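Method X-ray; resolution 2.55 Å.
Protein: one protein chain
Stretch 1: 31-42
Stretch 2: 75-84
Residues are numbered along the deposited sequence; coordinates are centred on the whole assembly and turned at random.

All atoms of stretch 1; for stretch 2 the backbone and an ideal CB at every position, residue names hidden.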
# COMPACT_ATOMS: atom_id res chain seq x y z
N ALA A 31 4.07 10.42 -1.54
CA ALA A 31 5.19 11.31 -1.20
C ALA A 31 5.39 12.33 -2.33
O ALA A 31 5.68 13.51 -2.07
CB ALA A 31 6.46 10.49 -1.00
N LEU A 32 5.24 11.89 -3.57
CA LEU A 32 5.39 12.80 -4.71
C LEU A 32 4.26 13.82 -4.78
O LEU A 32 4.41 14.86 -5.41
CB LEU A 32 5.47 12.01 -6.03
CG LEU A 32 6.77 11.22 -6.21
CD1 LEU A 32 6.73 10.41 -7.48
CD2 LEU A 32 7.94 12.18 -6.26
N LYS A 33 3.12 13.55 -4.14
CA LYS A 33 2.02 14.50 -4.16
C LYS A 33 2.28 15.60 -3.15
O LYS A 33 1.85 16.74 -3.33
CB LYS A 33 0.67 13.82 -3.87
CG LYS A 33 0.14 13.04 -5.07
CD LYS A 33 -1.28 12.54 -4.88
CE LYS A 33 -1.80 11.90 -6.17
NZ LYS A 33 -3.22 11.42 -6.08
N LYS A 34 2.98 15.27 -2.08
CA LYS A 34 3.31 16.28 -1.08
C LYS A 34 4.43 17.15 -1.66
O LYS A 34 4.51 18.34 -1.37
CB LYS A 34 3.78 15.62 0.22
CG LYS A 34 2.72 14.78 0.91
CD LYS A 34 3.19 14.31 2.28
CE LYS A 34 2.11 13.49 2.98
NZ LYS A 34 2.50 13.16 4.39
N ALA A 35 5.29 16.54 -2.48
CA ALA A 35 6.40 17.26 -3.09
C ALA A 35 5.90 18.15 -4.22
O ALA A 35 6.54 19.15 -4.57
CB ALA A 35 7.43 16.27 -3.64
N ALA A 36 4.77 17.79 -4.81
CA ALA A 36 4.20 18.56 -5.90
C ALA A 36 3.36 19.71 -5.36
O ALA A 36 2.94 20.59 -6.10
CB ALA A 36 3.36 17.67 -6.79
N ALA A 37 3.11 19.68 -4.05
CA ALA A 37 2.32 20.73 -3.40
C ALA A 37 3.07 22.06 -3.46
O ALA A 37 4.28 22.11 -3.24
CB ALA A 37 2.04 20.35 -1.95
N PRO A 38 2.35 23.15 -3.73
CA PRO A 38 3.00 24.47 -3.80
C PRO A 38 3.84 24.71 -2.54
O PRO A 38 3.31 24.74 -1.42
CB PRO A 38 1.82 25.43 -3.93
CG PRO A 38 0.70 24.70 -3.23
CD PRO A 38 0.88 23.29 -3.74
N GLY A 39 5.15 24.86 -2.73
CA GLY A 39 6.05 25.06 -1.61
C GLY A 39 7.01 23.89 -1.50
O GLY A 39 8.04 23.97 -0.83
N GLY A 40 6.66 22.79 -2.17
CA GLY A 40 7.50 21.61 -2.17
C GLY A 40 7.47 20.79 -0.89
O GLY A 40 6.55 20.91 -0.08
N LEU A 41 8.49 19.96 -0.72
CA LEU A 41 8.60 19.11 0.46
C LEU A 41 8.98 19.92 1.69
O LEU A 41 9.58 20.99 1.58
CB LEU A 41 9.70 18.06 0.24
CG LEU A 41 9.52 16.97 -0.81
CD1 LEU A 41 10.88 16.40 -1.17
CD2 LEU A 41 8.59 15.89 -0.27
N PRO A 42 8.62 19.43 2.88
CA PRO A 42 8.96 20.15 4.11
C PRO A 42 10.42 19.82 4.41
O PRO A 42 10.75 18.68 4.74
CB PRO A 42 8.01 19.56 5.14
CG PRO A 42 7.87 18.14 4.67
CD PRO A 42 7.72 18.30 3.17
N UNK A 75 17.28 12.69 -8.10
CA UNK A 75 17.10 13.25 -6.78
C UNK A 75 16.17 14.45 -6.91
O UNK A 75 16.31 15.25 -7.85
CB UNK A 75 18.44 13.64 -6.15
N UNK A 76 15.21 14.53 -6.00
CA UNK A 76 14.24 15.63 -5.98
C UNK A 76 14.53 16.42 -4.72
O UNK A 76 14.09 16.06 -3.63
CB UNK A 76 12.79 15.13 -6.02
N UNK A 77 15.28 17.50 -4.87
CA UNK A 77 15.67 18.31 -3.73
C UNK A 77 15.81 19.77 -4.11
O UNK A 77 14.90 20.58 -3.88
CB UNK A 77 16.98 17.79 -3.14
N UNK A 78 16.95 20.11 -4.72
CA UNK A 78 17.23 21.49 -5.11
C UNK A 78 16.90 21.83 -6.55
O UNK A 78 16.73 23.00 -6.87
CB UNK A 78 18.71 21.79 -4.86
N UNK A 79 16.83 20.83 -7.42
CA UNK A 79 16.60 21.12 -8.83
C UNK A 79 15.59 20.28 -9.58
O UNK A 79 15.94 19.30 -10.25
CB UNK A 79 17.94 21.00 -9.57
N UNK A 80 14.33 20.66 -9.46
CA UNK A 80 13.24 19.99 -10.15
C UNK A 80 12.09 20.97 -10.29
O UNK A 80 11.81 21.77 -9.41
CB UNK A 80 12.80 18.73 -9.41
N UNK A 81 11.42 20.89 -11.43
CA UNK A 81 10.34 21.80 -11.73
C UNK A 81 9.16 21.06 -12.26
O UNK A 81 9.29 19.95 -12.80
CB UNK A 81 10.79 22.87 -12.73
N UNK A 82 7.99 21.68 -12.11
CA UNK A 82 6.74 21.14 -12.61
C UNK A 82 6.52 19.65 -12.35
O UNK A 82 6.22 18.89 -13.27
CB UNK A 82 6.66 21.40 -14.12
N UNK A 83 6.68 19.23 -11.10
CA UNK A 83 6.46 17.85 -10.73
C UNK A 83 4.95 17.61 -10.88
O UNK A 83 4.15 18.29 -10.24
CB UNK A 83 6.96 17.55 -9.31
N UNK A 84 4.58 16.66 -11.73
CA UNK A 84 3.17 16.35 -11.97
C UNK A 84 2.92 14.87 -11.72
O UNK A 84 3.08 14.05 -12.62
CB UNK A 84 2.76 16.73 -13.39

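Stretch 1 offers a helical segment carrying Leu-32 and Ala-35, followed closely by Ala-36, and then a type II turn from Ala-37 to Gly-40 that leads on to Leu-41. It brings no charge to the contact: Lys-33 and Lys-34 point away. What it does offer is methyl groups and a few backbone carbonyls.

Position 75 lies in a strand, and its ideal CB has nothing of stretch 1 within 5.5 Å. Extended backbone angles suit a beta-branched residue, but the contact itself sets no demand. It is Val-75.

At position 76 the CA-to-CB bond points toward stretch 1, yet the ideal CB is still 5.4 Å from Leu-41 CD1. The gap, with leucine methyls bordering it, asks for an apolar side chain of some reach; leucine, isoleucine or methionine would all be reasonable. Leu-76 fills it in the m,t rotamer, and its CD1 comes to 3.5 Å from Leu-32 CD2. Its backbone also takes part, with O lying 4.1 Å from Leu-41 CD1.

Positions 77, 78 and 79 form the loop. The first points away and the other two are out of reach, so stretch 1 selects nothing and polar residues are easily accommodated. They are Gln-77, His-78 and Gln-79.

Position 80 poses a harder question. Its CB points toward stretch 1, but no atom of that stretch lies within 5.5 Å of it. A short side chain would leave the space between unused; a long apolar one or an aromatic could cross it. Among the features at the far side are the carbonyl of Ala-35, an acceptor, and Gly-40, which has no side chain. A long group ending in a donor would therefore have an added advantage. The residue is Tyr-80, with chi1 at 70° (p). Its OH donates a weak hydrogen bond to Ala-35 O at 3.5 Å, with that oxygen at the ring edge, near the ring plane. The same OH sits 4.1 Å from Gly-40 CA and 4.1 Å from Leu-41 N, so the hydroxyl end rests against Ala-35 and the Gly-40 to Leu-41 backbone, all of which lie to one side of it.

Positions 81 and 82 are strand residues out of reach of stretch 1. Position 82 has positive phi (44°), a setting in which glycine, asparagine and aspartate are common. They are Trp-81 and Asp-82.

Position 83 is the closest backbone approach, its CA 5.4 Å from the CA of Ala-36. The ideal CB points toward stretch 1, 4.4 Å from Ala-36 CB, and small alanines leave room beside Leu-32. A medium-sized apolar side chain fits best, leucine, isoleucine or valine. Leu-83, in the t,p rotamer, has the largest covered area of either stretch. Its CD2 lies 3.7 Å from Ala-35 CB and 3.5 Å from Leu-32 O, while its CG is 4.0 Å from Ala-36 CB.

Position 84 points away, as strand alternation predicts, and almost anything would serve. It is Ala-84.

Stretch 2, residues 75-84: VLQHQYWDLA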
# COMPACT_ATOMS: atom_id res chain seq x y z
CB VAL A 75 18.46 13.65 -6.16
CG1 VAL A 75 19.19 14.64 -7.06
CG2 VAL A 75 18.25 14.24 -4.78
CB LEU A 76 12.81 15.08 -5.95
CG LEU A 76 12.43 14.24 -7.18
CD1 LEU A 76 11.02 13.72 -7.02
CD2 LEU A 76 12.57 15.08 -8.44
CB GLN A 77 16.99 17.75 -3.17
CG GLN A 77 17.61 18.50 -1.99
CD GLN A 77 18.82 17.75 -1.39
OE1 GLN A 77 19.72 17.30 -2.11
NE2 GLN A 77 18.84 17.61 -0.07
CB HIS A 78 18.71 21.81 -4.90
CG HIS A 78 19.18 21.57 -3.50
ND1 HIS A 78 20.20 20.69 -3.20
CD2 HIS A 78 18.76 22.08 -2.32
CE1 HIS A 78 20.38 20.66 -1.89
NE2 HIS A 78 19.52 21.50 -1.33
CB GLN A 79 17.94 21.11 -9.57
CG GLN A 79 18.90 22.21 -9.09
CD GLN A 79 20.20 22.25 -9.89
OE1 GLN A 79 20.18 22.32 -11.11
NE2 GLN A 79 21.33 22.21 -9.19
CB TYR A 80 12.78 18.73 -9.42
CG TYR A 80 12.05 18.95 -8.12
CD1 TYR A 80 12.74 19.08 -6.93
CD2 TYR A 80 10.65 18.95 -8.08
CE1 TYR A 80 12.06 19.19 -5.71
CE2 TYR A 80 9.97 19.06 -6.88
CZ TYR A 80 10.68 19.17 -5.70
OH TYR A 80 9.99 19.25 -4.50
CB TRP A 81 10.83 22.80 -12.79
CG TRP A 81 11.95 23.65 -12.32
CD1 TRP A 81 11.85 24.87 -11.72
CD2 TRP A 81 13.35 23.31 -12.32
NE1 TRP A 81 13.10 25.31 -11.33
CE2 TRP A 81 14.04 24.37 -11.68
CE3 TRP A 81 14.09 22.21 -12.79
CZ2 TRP A 81 15.42 24.37 -11.50
CZ3 TRP A 81 15.47 22.21 -12.61
CH2 TRP A 81 16.13 23.29 -11.97
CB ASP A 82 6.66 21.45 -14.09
CG ASP A 82 6.89 22.94 -14.38
OD1 ASP A 82 6.10 23.78 -13.87
OD2 ASP A 82 7.85 23.28 -15.11
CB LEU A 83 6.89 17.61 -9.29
CG LEU A 83 6.57 16.25 -8.70
CD1 LEU A 83 7.18 15.16 -9.54
CD2 LEU A 83 7.09 16.19 -7.29
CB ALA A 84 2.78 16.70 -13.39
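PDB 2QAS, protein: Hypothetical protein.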